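Local coordinates for protein homoserine dehydrogenase (Staphylococcus aureus M1064, PDB 4PG7) that catalyses the NAD(P)-dependent interconversion of aspartate semialdehyde and homoserine in the aspartic acid pathway, at residues 386-395 with 407-417. Numbering follows the deposited sequence.
Sequences GSIENFENEL and VANYDNQSYAA
Y415, I388 and V407 bury the most surface where helix 388-395 packs on the hairpin of strands 407-411 and 414-417. The Y415 ring reaches the start of the helix, where its OH donates to G386 O at 2.7 Å. The donor lies in the carbonyl plane on a lone pair, with a C=O...OH angle of 144°. One face of this ring is covered by I388, whose CA lies over it, 4.2 Å from the ring centroid, a CH-pi contact. The F391 ring is nearly parallel to that of Y415 (19°) but offset, with little face-to-face overlap, and F391 CE2 instead presses on Y415 CB at 3.5 Å. With CG1 anti to the backbone N (chi1 -167°), I388 extends to V407, CG1 to CG2 at 3.6 Å, and places CD1 against the A408-N409 backbone. V407 also meets E392 CB, and a water links E392 OE2 to V407 N. Further along, L395 CD1 touches A417 CB at 3.6 Å. The opposite side of the hairpin faces helix 253-262, through A408 and A416 on V258, consistent with the layered alpha/beta packing of an ACT domain. Chemically, the interface is an apolar layer with polar links at two places: the tyrosine bond ties down the turn into the helix, whereas the water bridges the carboxylate of E392 to the strand.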
# COMPACT_ATOMS: atom_id res chain seq x y z
N GLY A 386 -1.48 13.00 -46.69
CA GLY A 386 -0.90 11.72 -47.01
C GLY A 386 -1.37 10.68 -46.03
O GLY A 386 -2.03 10.98 -45.04
N SER A 387 -1.00 9.45 -46.32
CA SER A 387 -1.51 8.31 -45.63
C SER A 387 -0.79 8.08 -44.29
O SER A 387 0.26 8.66 -43.99
CB SER A 387 -1.27 7.09 -46.49
OG SER A 387 0.12 6.94 -46.68
N ILE A 388 -1.37 7.19 -43.51
CA ILE A 388 -0.80 6.82 -42.23
C ILE A 388 0.51 6.07 -42.44
O ILE A 388 1.44 6.20 -41.65
CB ILE A 388 -1.81 6.02 -41.39
CG1 ILE A 388 -1.34 5.90 -39.95
CG2 ILE A 388 -2.09 4.64 -42.00
CD1 ILE A 388 -2.39 5.30 -39.03
N GLU A 389 0.58 5.31 -43.53
CA GLU A 389 1.79 4.56 -43.84
C GLU A 389 2.93 5.52 -44.12
O GLU A 389 4.05 5.30 -43.68
CB GLU A 389 1.57 3.62 -45.04
CG GLU A 389 0.64 2.44 -44.76
CD GLU A 389 -0.85 2.75 -44.88
OE1 GLU A 389 -1.24 3.83 -45.41
OE2 GLU A 389 -1.66 1.90 -44.43
N ASN A 390 2.63 6.58 -44.85
CA ASN A 390 3.61 7.60 -45.14
C ASN A 390 4.09 8.38 -43.91
O ASN A 390 5.27 8.67 -43.77
CB ASN A 390 3.04 8.60 -46.14
CG ASN A 390 4.04 9.66 -46.50
OD1 ASN A 390 5.08 9.37 -47.07
ND2 ASN A 390 3.73 10.91 -46.15
N PHE A 391 3.17 8.72 -43.03
CA PHE A 391 3.51 9.35 -41.76
C PHE A 391 4.44 8.44 -40.95
O PHE A 391 5.47 8.87 -40.46
CB PHE A 391 2.23 9.68 -40.99
CG PHE A 391 2.47 10.24 -39.61
CD1 PHE A 391 3.22 11.38 -39.43
CD2 PHE A 391 1.95 9.61 -38.50
CE1 PHE A 391 3.44 11.89 -38.16
CE2 PHE A 391 2.15 10.13 -37.23
CZ PHE A 391 2.91 11.27 -37.06
N GLU A 392 4.10 7.16 -40.86
CA GLU A 392 4.93 6.19 -40.14
C GLU A 392 6.34 6.08 -40.73
O GLU A 392 7.33 6.08 -40.00
CB GLU A 392 4.26 4.80 -40.14
CG GLU A 392 5.01 3.76 -39.32
CD GLU A 392 4.29 2.42 -39.25
OE1 GLU A 392 3.61 2.03 -40.23
OE2 GLU A 392 4.41 1.75 -38.21
N ASN A 393 6.42 5.98 -42.06
CA ASN A 393 7.70 5.92 -42.73
C ASN A 393 8.54 7.15 -42.49
O ASN A 393 9.74 7.03 -42.22
CB ASN A 393 7.53 5.75 -44.25
CG ASN A 393 6.99 4.39 -44.63
OD1 ASN A 393 7.15 3.40 -43.89
ND2 ASN A 393 6.36 4.32 -45.79
N GLU A 394 7.94 8.34 -42.61
CA GLU A 394 8.69 9.55 -42.32
C GLU A 394 9.21 9.56 -40.88
O GLU A 394 10.36 9.94 -40.65
CB GLU A 394 7.95 10.86 -42.60
CG GLU A 394 8.87 12.05 -42.32
CD GLU A 394 8.50 13.33 -43.04
OE1 GLU A 394 7.27 13.54 -43.27
OE2 GLU A 394 9.43 14.12 -43.35
N LEU A 395 8.37 9.18 -39.92
CA LEU A 395 8.81 9.14 -38.53
C LEU A 395 9.97 8.20 -38.34
O LEU A 395 10.91 8.51 -37.62
CB LEU A 395 7.72 8.70 -37.56
CG LEU A 395 6.63 9.70 -37.16
CD1 LEU A 395 5.66 9.07 -36.18
CD2 LEU A 395 7.28 10.96 -36.58
N VAL A 407 1.61 3.81 -34.88
CA VAL A 407 0.84 4.96 -35.28
C VAL A 407 -0.64 4.59 -35.34
O VAL A 407 -1.00 3.43 -35.51
CB VAL A 407 1.34 5.52 -36.63
CG1 VAL A 407 2.79 5.95 -36.52
CG2 VAL A 407 1.19 4.51 -37.75
N ALA A 408 -1.49 5.59 -35.19
CA ALA A 408 -2.93 5.39 -35.23
C ALA A 408 -3.60 6.62 -35.83
O ALA A 408 -3.07 7.74 -35.72
CB ALA A 408 -3.47 5.19 -33.84
N ASN A 409 -4.77 6.39 -36.44
CA ASN A 409 -5.65 7.46 -36.85
C ASN A 409 -6.18 8.15 -35.61
O ASN A 409 -6.54 7.52 -34.66
CB ASN A 409 -6.84 6.91 -37.65
CG ASN A 409 -6.43 6.40 -39.01
OD1 ASN A 409 -6.60 5.23 -39.32
ND2 ASN A 409 -5.87 7.26 -39.81
N TYR A 410 -6.21 9.47 -35.64
CA TYR A 410 -6.67 10.23 -34.50
C TYR A 410 -7.96 10.93 -34.87
O TYR A 410 -8.93 10.84 -34.15
CB TYR A 410 -5.60 11.23 -34.11
CG TYR A 410 -5.87 12.08 -32.90
CD1 TYR A 410 -5.45 11.67 -31.64
CD2 TYR A 410 -6.49 13.32 -33.01
CE1 TYR A 410 -5.65 12.45 -30.52
CE2 TYR A 410 -6.70 14.11 -31.90
CZ TYR A 410 -6.28 13.66 -30.65
OH TYR A 410 -6.46 14.44 -29.53
N ASP A 411 -7.93 11.66 -35.98
CA ASP A 411 -9.08 12.39 -36.51
C ASP A 411 -8.75 12.69 -37.98
O ASP A 411 -7.73 12.22 -38.49
CB ASP A 411 -9.30 13.68 -35.70
CG ASP A 411 -10.69 14.25 -35.87
OD1 ASP A 411 -11.43 13.79 -36.77
OD2 ASP A 411 -11.04 15.20 -35.13
N ASN A 412 -9.59 13.46 -38.65
CA ASN A 412 -9.34 13.86 -40.05
C ASN A 412 -8.00 14.58 -40.25
O ASN A 412 -7.75 15.61 -39.65
CB ASN A 412 -10.47 14.78 -40.53
CG ASN A 412 -11.82 14.08 -40.54
OD1 ASN A 412 -11.95 12.95 -41.05
ND2 ASN A 412 -12.84 14.75 -40.01
N GLN A 413 -7.14 14.01 -41.09
CA GLN A 413 -5.76 14.49 -41.26
C GLN A 413 -4.98 14.63 -39.93
O GLN A 413 -4.08 15.47 -39.81
CB GLN A 413 -5.75 15.82 -42.04
CG GLN A 413 -6.21 15.68 -43.48
CD GLN A 413 -6.09 16.97 -44.28
OE1 GLN A 413 -5.89 16.93 -45.49
NE2 GLN A 413 -6.18 18.12 -43.60
N SER A 414 -5.30 13.78 -38.95
CA SER A 414 -4.57 13.74 -37.68
C SER A 414 -4.19 12.32 -37.36
O SER A 414 -5.00 11.42 -37.52
CB SER A 414 -5.40 14.32 -36.54
OG SER A 414 -5.59 15.70 -36.71
N TYR A 415 -2.96 12.14 -36.92
CA TYR A 415 -2.43 10.85 -36.53
C TYR A 415 -1.79 11.00 -35.17
O TYR A 415 -1.37 12.11 -34.77
CB TYR A 415 -1.35 10.36 -37.52
CG TYR A 415 -1.84 10.26 -38.94
CD1 TYR A 415 -2.82 9.34 -39.29
CD2 TYR A 415 -1.32 11.07 -39.92
CE1 TYR A 415 -3.29 9.26 -40.59
CE2 TYR A 415 -1.76 10.98 -41.23
CZ TYR A 415 -2.75 10.09 -41.56
OH TYR A 415 -3.20 10.01 -42.85
N ALA A 416 -1.69 9.89 -34.48
CA ALA A 416 -0.98 9.83 -33.21
C ALA A 416 0.08 8.77 -33.35
O ALA A 416 -0.10 7.79 -34.08
CB ALA A 416 -1.94 9.48 -32.09
N ALA A 417 1.19 8.95 -32.63
CA ALA A 417 2.27 7.97 -32.60
C ALA A 417 2.63 7.72 -31.15
O ALA A 417 2.72 8.65 -30.38
CB ALA A 417 3.49 8.48 -33.34
O HOH W 1 1.92 1.14 -36.40